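Local atomic coordinates of probable ribosomal RNA small subunit methyltransferase (Thermus thermophilus, PDB entry 3DMH), a protein that transfers a methyl group from S-adenosylmethionine to the exocyclic N2 of a guanosine in 16S ribosomal RNA. Residues Asp288-Leu293 with Val323-Ala328; Lys345-Leu350 with Gly355-Leu360. All coordinates share one frame; numbering follows the deposited sequence.

In the fold
Both contacts belong to the C-terminal, Rossmann-like methyltransferase domain. Following the chain from the N terminus, residues 288-293 form the loop after strand 283-286; the chain then runs through strand 299-304 into helix 317-329, where contact 1 closes on residues 323-328. After strand 334-340, contact 2 opens at residues 345-350, at the start of helix 346-354, and closes on residues 355-360, which follow the helix and enter strand 358-362. The two closures are in series, neither nested nor crossed, with centres 18 Å apart. They meet at V323, whose side chain packs against L350 and Y346, so helix 317-329 links the cofactor loop to the helix-strand connection of contact 2.

Contact 1 of 2, residues Asp288-Leu293 with Val323-Ala328; sequences DVDEAL and VNVAAA. With SAM (S-adenosylmethionine), chain D.
The carboxylate of D290 presents one flat face to V325, and both methyls of the valine lie over it, CG1 3.6 Å from D290 CG and CG2 3.6 Å from D290 OD1. The oxygens are held by other partners: OD1 is hydrogen-bonded to H9 NE2 and OD2 is salt-bridged to R329. The second flat group is the adenine of the cofactor, bound along its N6/N1 side by D288 and V289 in the manner of class I Rossmann-like methyltransferases, where the loop after the third strand reads the base. SAM N6 donates to D288 OD1 (3.0 Å) and V289 N donates to SAM N1 (2.9 Å, 162°). V289 serves two neighbours: with CG1 anti to its backbone N (chi1 -163°), that methyl meets V325 CG2 at 3.7 Å, while CG2 stays beside the N and lies 3.8 Å from SAM N6. Helix 317-329 is thereby packed against V289, one of the two residues that bond the base edge. Replacing D290 by an alanine would probably leave R329 without this counter-charge and H9 without this acceptor, and V325 with only the contact from CB in place of the flat carboxylate. D288 OD2 forms salt bridges with R80 and K24, and its OD1 also bonds Y8 OH, so N-terminal parts of the chain fix the first-shell carboxylate. The loop itself folds as a type II' turn from D288 to E291, tied back by a nearly straight bond of 3.2 Å (171°) from D288 N to the anti lone pair of E291 OE1.

Contact 2 of 2, residues Lys345-Leu350 with Gly355-Leu360; sequences KYEPLL and GAFQTL
E347 CA sits over one face of the F357 ring, offset toward its rim, while CB and CG of the same glutamate come down past the rim at CZ. The closest approach, 3.4 Å, is from E347 CG to F357 CZ. E347 CB follows, 3.6 Å from F357 CZ. The chain of E347 bends at chi2 (85°), which turns the carboxylate away from the line of the stem; its plane stands 70° from that of the ring, so the two groups do not stack. F357 itself holds CG between its backbone N and carbonyl carbon, the crowded position (chi1 73°), and this swings the ring back from the extended chain onto the helix. The L350 side chain crosses that of F357 at about a right angle, with L350 CB 4.0 Å from F357 CB, and L350 CD2 also approaches that carbon. L350 CB comes to the ring obliquely. These contacts pack helix 346-354 against the chain that leaves it for strand 358-362, one of the two outermost strands of the seven-stranded sheet of the Rossmann-like methyltransferase domain, which pairs antiparallel with strand 366-371. The turn between them passes through G355, the first residue to leave helical angles; at its positive phi a side chain would jam against the preceding carbonyl O. L350 O lies 3.6 Å from G355 N. At the far end of the contact a water bridges the two segments, donating to E347 OE2 at 2.8 Å and lying 2.8 Å from T359 OG1. The same E347 oxygen is salt-bridged to K366 of the neighbouring strand, so one carboxylate oxygen has both a lysine and a water as partners.

Contact 1 of 2, residues Asp288-Leu293 with Val323-Ala328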
ATOM      1  N   ASP A 288       9.624  -0.471  -1.159  1.00 17.81           N
ATOM      2  CA  ASP A 288       9.058  -1.604  -1.895  1.00 17.82           C
ATOM      3  C   ASP A 288       9.888  -2.818  -1.471  1.00 17.89           C
ATOM      4  O   ASP A 288      11.041  -2.951  -1.874  1.00 17.39           O
ATOM      5  CB  ASP A 288       9.191  -1.355  -3.405  1.00 18.66           C
ATOM      6  CG  ASP A 288       8.668  -2.509  -4.254  1.00 17.47           C
ATOM      7  OD1 ASP A 288       7.973  -3.388  -3.702  1.00 18.60           O
ATOM      8  OD2 ASP A 288       8.942  -2.505  -5.477  1.00 18.18           O
ATOM      9  N   VAL A 289       9.321  -3.639  -0.593  1.00 17.96           N
ATOM     10  CA  VAL A 289      10.035  -4.757   0.048  1.00 18.39           C
ATOM     11  C   VAL A 289      11.335  -4.176   0.653  1.00 18.11           C
ATOM     12  O   VAL A 289      11.260  -3.233   1.456  1.00 19.43           O
ATOM     13  CB  VAL A 289      10.231  -6.009  -0.882  1.00 18.54           C
ATOM     14  CG1 VAL A 289      10.579  -7.233  -0.047  1.00 20.00           C
ATOM     15  CG2 VAL A 289       8.934  -6.330  -1.624  1.00 19.32           C
ATOM     16  N   ASP A 290      12.504  -4.687   0.285  1.00 18.20           N
ATOM     17  CA  ASP A 290      13.747  -4.197   0.881  1.00 18.87           C
ATOM     18  C   ASP A 290      14.473  -3.150   0.050  1.00 18.40           C
ATOM     19  O   ASP A 290      15.663  -2.898   0.262  1.00 19.19           O
ATOM     20  CB  ASP A 290      14.702  -5.362   1.166  1.00 18.81           C
ATOM     21  CG  ASP A 290      15.080  -6.137  -0.081  1.00 20.84           C
ATOM     22  OD1 ASP A 290      14.345  -6.088  -1.098  1.00 20.80           O
ATOM     23  OD2 ASP A 290      16.120  -6.830  -0.059  1.00 22.19           O
ATOM     24  N   GLU A 291      13.759  -2.520  -0.879  1.00 18.86           N
ATOM     25  CA  GLU A 291      14.368  -1.536  -1.780  1.00 19.47           C
ATOM     26  C   GLU A 291      15.118  -0.427  -1.043  1.00 19.58           C
ATOM     27  O   GLU A 291      16.168   0.043  -1.506  1.00 20.31           O
ATOM     28  CB  GLU A 291      13.267  -0.959  -2.677  1.00 19.44           C
ATOM     29  CG  GLU A 291      13.620   0.249  -3.491  1.00 21.86           C
ATOM     30  CD  GLU A 291      12.944   1.494  -3.006  1.00 25.00           C
ATOM     31  OE1 GLU A 291      11.957   1.414  -2.224  1.00 24.77           O
ATOM     32  OE2 GLU A 291      13.412   2.566  -3.434  1.00 29.99           O
ATOM     33  N   ALA A 292      14.579  -0.021   0.109  1.00 19.32           N
ATOM     34  CA  ALA A 292      15.160   1.097   0.875  1.00 20.79           C
ATOM     35  C   ALA A 292      16.424   0.726   1.647  1.00 20.65           C
ATOM     36  O   ALA A 292      17.135   1.616   2.128  1.00 22.68           O
ATOM     37  CB  ALA A 292      14.132   1.660   1.842  1.00 21.55           C
ATOM     38  N   LEU A 293      16.701  -0.571   1.790  1.00 20.51           N
ATOM     39  CA  LEU A 293      17.836  -1.010   2.614  1.00 21.24           C
ATOM     40  C   LEU A 293      19.125  -0.959   1.825  1.00 21.71           C
ATOM     41  O   LEU A 293      19.119  -0.988   0.586  1.00 21.99           O
ATOM     42  CB  LEU A 293      17.630  -2.427   3.155  1.00 21.30           C
ATOM     43  CG  LEU A 293      16.325  -2.730   3.898  1.00 20.92           C
ATOM     44  CD1 LEU A 293      16.314  -4.159   4.377  1.00 22.35           C
ATOM     45  CD2 LEU A 293      16.031  -1.778   5.052  1.00 24.49           C
ATOM     46  N   VAL A 323       9.402 -13.759   1.208  1.00 20.42           N
ATOM     47  CA  VAL A 323      10.099 -14.984   1.620  1.00 20.48           C
ATOM     48  C   VAL A 323      11.522 -14.994   1.075  1.00 20.74           C
ATOM     49  O   VAL A 323      12.446 -15.289   1.814  1.00 21.11           O
ATOM     50  CB  VAL A 323       9.358 -16.217   1.132  1.00 19.87           C
ATOM     51  CG1 VAL A 323      10.144 -17.514   1.462  1.00 19.77           C
ATOM     52  CG2 VAL A 323       8.010 -16.261   1.784  1.00 20.80           C
ATOM     53  N   ASN A 324      11.684 -14.653  -0.206  1.00 20.59           N
ATOM     54  CA  ASN A 324      13.026 -14.662  -0.820  1.00 21.51           C
ATOM     55  C   ASN A 324      13.916 -13.646  -0.122  1.00 21.12           C
ATOM     56  O   ASN A 324      15.087 -13.916   0.166  1.00 21.51           O
ATOM     57  CB  ASN A 324      12.965 -14.349  -2.321  1.00 22.24           C
ATOM     58  CG  ASN A 324      12.139 -15.358  -3.102  1.00 26.88           C
ATOM     59  OD1 ASN A 324      11.912 -16.483  -2.657  1.00 31.28           O
ATOM     60  ND2 ASN A 324      11.679 -14.952  -4.283  1.00 31.31           N
ATOM     61  N   VAL A 325      13.349 -12.470   0.161  1.00 20.86           N
ATOM     62  CA  VAL A 325      14.115 -11.432   0.838  1.00 21.16           C
ATOM     63  C   VAL A 325      14.482 -11.850   2.274  1.00 21.14           C
ATOM     64  O   VAL A 325      15.609 -11.655   2.702  1.00 21.14           O
ATOM     65  CB  VAL A 325      13.385 -10.068   0.756  1.00 21.25           C
ATOM     66  CG1 VAL A 325      13.991  -9.049   1.723  1.00 23.53           C
ATOM     67  CG2 VAL A 325      13.446  -9.548  -0.671  1.00 22.77           C
ATOM     68  N   ALA A 326      13.544 -12.468   2.998  1.00 20.91           N
ATOM     69  CA  ALA A 326      13.812 -12.911   4.354  1.00 21.41           C
ATOM     70  C   ALA A 326      15.012 -13.854   4.396  1.00 21.90           C
ATOM     71  O   ALA A 326      15.902 -13.718   5.249  1.00 22.30           O
ATOM     72  CB  ALA A 326      12.588 -13.592   4.931  1.00 21.18           C
ATOM     73  N   ALA A 327      15.035 -14.819   3.484  1.00 21.61           N
ATOM     74  CA  ALA A 327      16.151 -15.765   3.418  1.00 22.67           C
ATOM     75  C   ALA A 327      17.477 -15.049   3.161  1.00 22.50           C
ATOM     76  O   ALA A 327      18.512 -15.379   3.764  1.00 23.19           O
ATOM     77  CB  ALA A 327      15.885 -16.797   2.334  1.00 22.80           C
ATOM     78  N   ALA A 328      17.438 -14.069   2.262  1.00 22.09           N
ATOM     79  CA  ALA A 328      18.630 -13.347   1.842  1.00 23.14           C
ATOM     80  C   ALA A 328      19.140 -12.346   2.878  1.00 23.75           C
ATOM     81  O   ALA A 328      20.341 -12.056   2.924  1.00 24.56           O
ATOM     82  CB  ALA A 328      18.379 -12.649   0.494  1.00 22.48           C
TER
HETATM   83  N   SAM D 384       2.413  -6.057   9.656  1.00 16.82           N
HETATM   84  CA  SAM D 384       1.057  -5.409   9.695  1.00 17.87           C
HETATM   85  C   SAM D 384       0.161  -6.200  10.624  1.00 18.59           C
HETATM   86  O   SAM D 384       0.581  -7.313  10.969  1.00 19.76           O
HETATM   87  OXT SAM D 384      -0.940  -5.735  10.963  1.00 19.44           O
HETATM   88  CB  SAM D 384       0.413  -5.377   8.307  1.00 17.79           C
HETATM   89  CG  SAM D 384       0.199  -6.739   7.641  1.00 17.65           C
HETATM   90  SD  SAM D 384      -0.683  -6.573   6.055  1.00 19.20           S
HETATM   91  CE  SAM D 384      -1.380  -8.238   5.852  1.00 19.57           C
HETATM   92  C5' SAM D 384       0.604  -6.602   4.773  1.00 17.16           C
HETATM   93  C4' SAM D 384       1.328  -5.271   4.650  1.00 15.33           C
HETATM   94  O4' SAM D 384       2.214  -5.433   3.545  1.00 13.93           O
HETATM   95  C3' SAM D 384       0.425  -4.064   4.361  1.00 14.02           C
HETATM   96  O3' SAM D 384       0.620  -3.022   5.308  1.00 13.83           O
HETATM   97  C2' SAM D 384       0.827  -3.659   2.939  1.00 13.48           C
HETATM   98  O2' SAM D 384       0.679  -2.285   2.636  1.00 14.54           O
HETATM   99  C1' SAM D 384       2.270  -4.158   2.937  1.00 13.93           C
HETATM  100  N9  SAM D 384       2.800  -4.261   1.591  1.00 11.94           N
HETATM  101  C8  SAM D 384       2.134  -4.565   0.406  1.00 13.52           C
HETATM  102  N7  SAM D 384       3.027  -4.582  -0.613  1.00 12.59           N
HETATM  103  C5  SAM D 384       4.263  -4.272  -0.084  1.00 11.05           C
HETATM  104  C6  SAM D 384       5.535  -4.099  -0.642  1.00 11.86           C
HETATM  105  N6  SAM D 384       5.738  -4.216  -1.962  1.00 12.42           N
HETATM  106  N1  SAM D 384       6.571  -3.786   0.206  1.00 12.34           N
HETATM  107  C2  SAM D 384       6.379  -3.629   1.560  1.00 12.71           C
HETATM  108  N3  SAM D 384       5.117  -3.737   2.133  1.00 12.22           N
HETATM  109  C4  SAM D 384       4.103  -4.068   1.303  1.00 11.34           C

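Contact 2 of 2, residues Lys345-Leu350 with Gly355-Leu360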
ATOM      1  N   LYS A 345       0.089 -21.853   0.032  1.00 20.83           N
ATOM      2  CA  LYS A 345       1.156 -22.825  -0.147  1.00 21.54           C
ATOM      3  C   LYS A 345       2.560 -22.267   0.124  1.00 21.97           C
ATOM      4  O   LYS A 345       3.439 -22.317  -0.732  1.00 22.58           O
ATOM      5  CB  LYS A 345       1.037 -23.468  -1.535  1.00 21.82           C
ATOM      6  CG  LYS A 345      -0.312 -24.125  -1.761  1.00 22.89           C
ATOM      7  CD  LYS A 345      -0.460 -24.635  -3.182  1.00 26.58           C
ATOM      8  CE  LYS A 345      -1.876 -25.118  -3.433  1.00 27.50           C
ATOM      9  NZ  LYS A 345      -2.083 -25.513  -4.861  1.00 29.94           N
ATOM     10  N   TYR A 346       2.774 -21.759   1.332  1.00 22.55           N
ATOM     11  CA  TYR A 346       4.089 -21.198   1.705  1.00 22.62           C
ATOM     12  C   TYR A 346       5.139 -22.263   1.985  1.00 23.40           C
ATOM     13  O   TYR A 346       6.330 -22.016   1.835  1.00 23.41           O
ATOM     14  CB  TYR A 346       3.964 -20.285   2.920  1.00 22.53           C
ATOM     15  CG  TYR A 346       3.410 -18.927   2.588  1.00 21.52           C
ATOM     16  CD1 TYR A 346       4.217 -17.946   2.023  1.00 23.24           C
ATOM     17  CD2 TYR A 346       2.081 -18.619   2.851  1.00 22.46           C
ATOM     18  CE1 TYR A 346       3.695 -16.696   1.716  1.00 22.61           C
ATOM     19  CE2 TYR A 346       1.547 -17.372   2.540  1.00 22.27           C
ATOM     20  CZ  TYR A 346       2.364 -16.417   1.981  1.00 23.03           C
ATOM     21  OH  TYR A 346       1.822 -15.176   1.691  1.00 25.56           O
ATOM     22  N   GLU A 347       4.688 -23.443   2.391  1.00 23.71           N
ATOM     23  CA  GLU A 347       5.586 -24.524   2.784  1.00 24.16           C
ATOM     24  C   GLU A 347       6.663 -24.811   1.738  1.00 24.95           C
ATOM     25  O   GLU A 347       7.846 -24.791   2.080  1.00 25.28           O
ATOM     26  CB  GLU A 347       4.795 -25.791   3.119  1.00 24.04           C
ATOM     27  CG  GLU A 347       3.993 -25.682   4.402  1.00 22.39           C
ATOM     28  CD  GLU A 347       2.626 -25.047   4.221  1.00 21.75           C
ATOM     29  OE1 GLU A 347       2.267 -24.644   3.093  1.00 21.18           O
ATOM     30  OE2 GLU A 347       1.901 -24.969   5.229  1.00 21.51           O
ATOM     31  N   PRO A 348       6.264 -25.073   0.472  1.00 25.60           N
ATOM     32  CA  PRO A 348       7.315 -25.323  -0.527  1.00 26.09           C
ATOM     33  C   PRO A 348       8.291 -24.164  -0.720  1.00 26.17           C
ATOM     34  O   PRO A 348       9.474 -24.409  -0.984  1.00 26.67           O
ATOM     35  CB  PRO A 348       6.534 -25.600  -1.822  1.00 26.41           C
ATOM     36  CG  PRO A 348       5.150 -25.125  -1.572  1.00 27.13           C
ATOM     37  CD  PRO A 348       4.915 -25.235  -0.103  1.00 25.76           C
ATOM     38  N   LEU A 349       7.813 -22.925  -0.588  1.00 26.08           N
ATOM     39  CA  LEU A 349       8.673 -21.741  -0.720  1.00 26.15           C
ATOM     40  C   LEU A 349       9.728 -21.671   0.380  1.00 26.53           C
ATOM     41  O   LEU A 349      10.902 -21.377   0.110  1.00 26.46           O
ATOM     42  CB  LEU A 349       7.858 -20.433  -0.707  1.00 26.21           C
ATOM     43  CG  LEU A 349       6.746 -20.184  -1.725  1.00 27.77           C
ATOM     44  CD1 LEU A 349       6.170 -18.778  -1.513  1.00 28.89           C
ATOM     45  CD2 LEU A 349       7.233 -20.347  -3.157  1.00 29.14           C
ATOM     46  N   LEU A 350       9.318 -21.945   1.621  1.00 26.30           N
ATOM     47  CA  LEU A 350      10.260 -21.922   2.736  1.00 26.69           C
ATOM     48  C   LEU A 350      11.272 -23.067   2.637  1.00 27.27           C
ATOM     49  O   LEU A 350      12.450 -22.879   2.924  1.00 26.84           O
ATOM     50  CB  LEU A 350       9.526 -21.915   4.091  1.00 26.38           C
ATOM     51  CG  LEU A 350       9.150 -20.516   4.627  1.00 26.34           C
ATOM     52  CD1 LEU A 350       7.928 -19.918   3.917  1.00 29.14           C
ATOM     53  CD2 LEU A 350       8.874 -20.608   6.142  1.00 27.47           C
ATOM     54  N   GLY A 355      15.656 -24.519   3.248  1.00 26.68           N
ATOM     55  CA  GLY A 355      16.017 -25.931   3.305  1.00 26.64           C
ATOM     56  C   GLY A 355      15.114 -26.758   4.206  1.00 26.56           C
ATOM     57  O   GLY A 355      15.035 -27.984   4.063  1.00 27.20           O
ATOM     58  N   ALA A 356      14.443 -26.085   5.142  1.00 26.16           N
ATOM     59  CA  ALA A 356      13.532 -26.716   6.093  1.00 26.14           C
ATOM     60  C   ALA A 356      12.622 -25.658   6.704  1.00 25.89           C
ATOM     61  O   ALA A 356      12.903 -24.462   6.602  1.00 26.38           O
ATOM     62  CB  ALA A 356      14.310 -27.436   7.197  1.00 25.89           C
ATOM     63  N   PHE A 357      11.534 -26.099   7.329  1.00 25.46           N
ATOM     64  CA  PHE A 357      10.628 -25.194   8.041  1.00 24.92           C
ATOM     65  C   PHE A 357       9.890 -25.956   9.139  1.00 24.42           C
ATOM     66  O   PHE A 357       9.875 -27.188   9.151  1.00 24.37           O
ATOM     67  CB  PHE A 357       9.619 -24.545   7.071  1.00 25.24           C
ATOM     68  CG  PHE A 357       8.565 -25.496   6.589  1.00 25.42           C
ATOM     69  CD1 PHE A 357       7.323 -25.572   7.228  1.00 26.04           C
ATOM     70  CD2 PHE A 357       8.829 -26.360   5.525  1.00 26.13           C
ATOM     71  CE1 PHE A 357       6.356 -26.480   6.803  1.00 26.08           C
ATOM     72  CE2 PHE A 357       7.868 -27.272   5.090  1.00 26.91           C
ATOM     73  CZ  PHE A 357       6.628 -27.339   5.736  1.00 26.65           C
ATOM     74  N   GLN A 358       9.280 -25.214  10.058  1.00 23.77           N
ATOM     75  CA  GLN A 358       8.427 -25.790  11.088  1.00 23.62           C
ATOM     76  C   GLN A 358       7.095 -25.051  11.095  1.00 22.65           C
ATOM     77  O   GLN A 358       7.022 -23.896  10.663  1.00 21.51           O
ATOM     78  CB  GLN A 358       9.099 -25.693  12.459  1.00 23.71           C
ATOM     79  CG  GLN A 358      10.476 -26.367  12.514  1.00 24.93           C
ATOM     80  CD  GLN A 358      11.111 -26.289  13.882  1.00 25.43           C
ATOM     81  OE1 GLN A 358      10.479 -26.599  14.890  1.00 30.41           O
ATOM     82  NE2 GLN A 358      12.375 -25.882  13.925  1.00 29.74           N
ATOM     83  N   THR A 359       6.052 -25.737  11.550  1.00 22.04           N
ATOM     84  CA  THR A 359       4.735 -25.151  11.716  1.00 21.84           C
ATOM     85  C   THR A 359       4.492 -24.990  13.203  1.00 21.83           C
ATOM     86  O   THR A 359       4.304 -25.981  13.928  1.00 21.63           O
ATOM     87  CB  THR A 359       3.630 -26.023  11.087  1.00 21.84           C
ATOM     88  OG1 THR A 359       3.955 -26.283   9.715  1.00 21.74           O
ATOM     89  CG2 THR A 359       2.273 -25.329  11.177  1.00 21.46           C
ATOM     90  N   LEU A 360       4.517 -23.746  13.663  1.00 21.42           N
ATOM     91  CA  LEU A 360       4.411 -23.469  15.097  1.00 22.24           C
ATOM     92  C   LEU A 360       2.970 -23.372  15.577  1.00 22.15           C
ATOM     93  O   LEU A 360       2.678 -23.638  16.741  1.00 23.07           O
ATOM     94  CB  LEU A 360       5.165 -22.181  15.456  1.00 22.24           C
ATOM     95  CG  LEU A 360       6.608 -22.041  14.950  1.00 23.01           C
ATOM     96  CD1 LEU A 360       7.211 -20.739  15.417  1.00 23.87           C
ATOM     97  CD2 LEU A 360       7.475 -23.215  15.412  1.00 23.88           C
TER
HETATM   98  O   HOH W   1       2.243 -26.466   7.539  1.00 25.16           O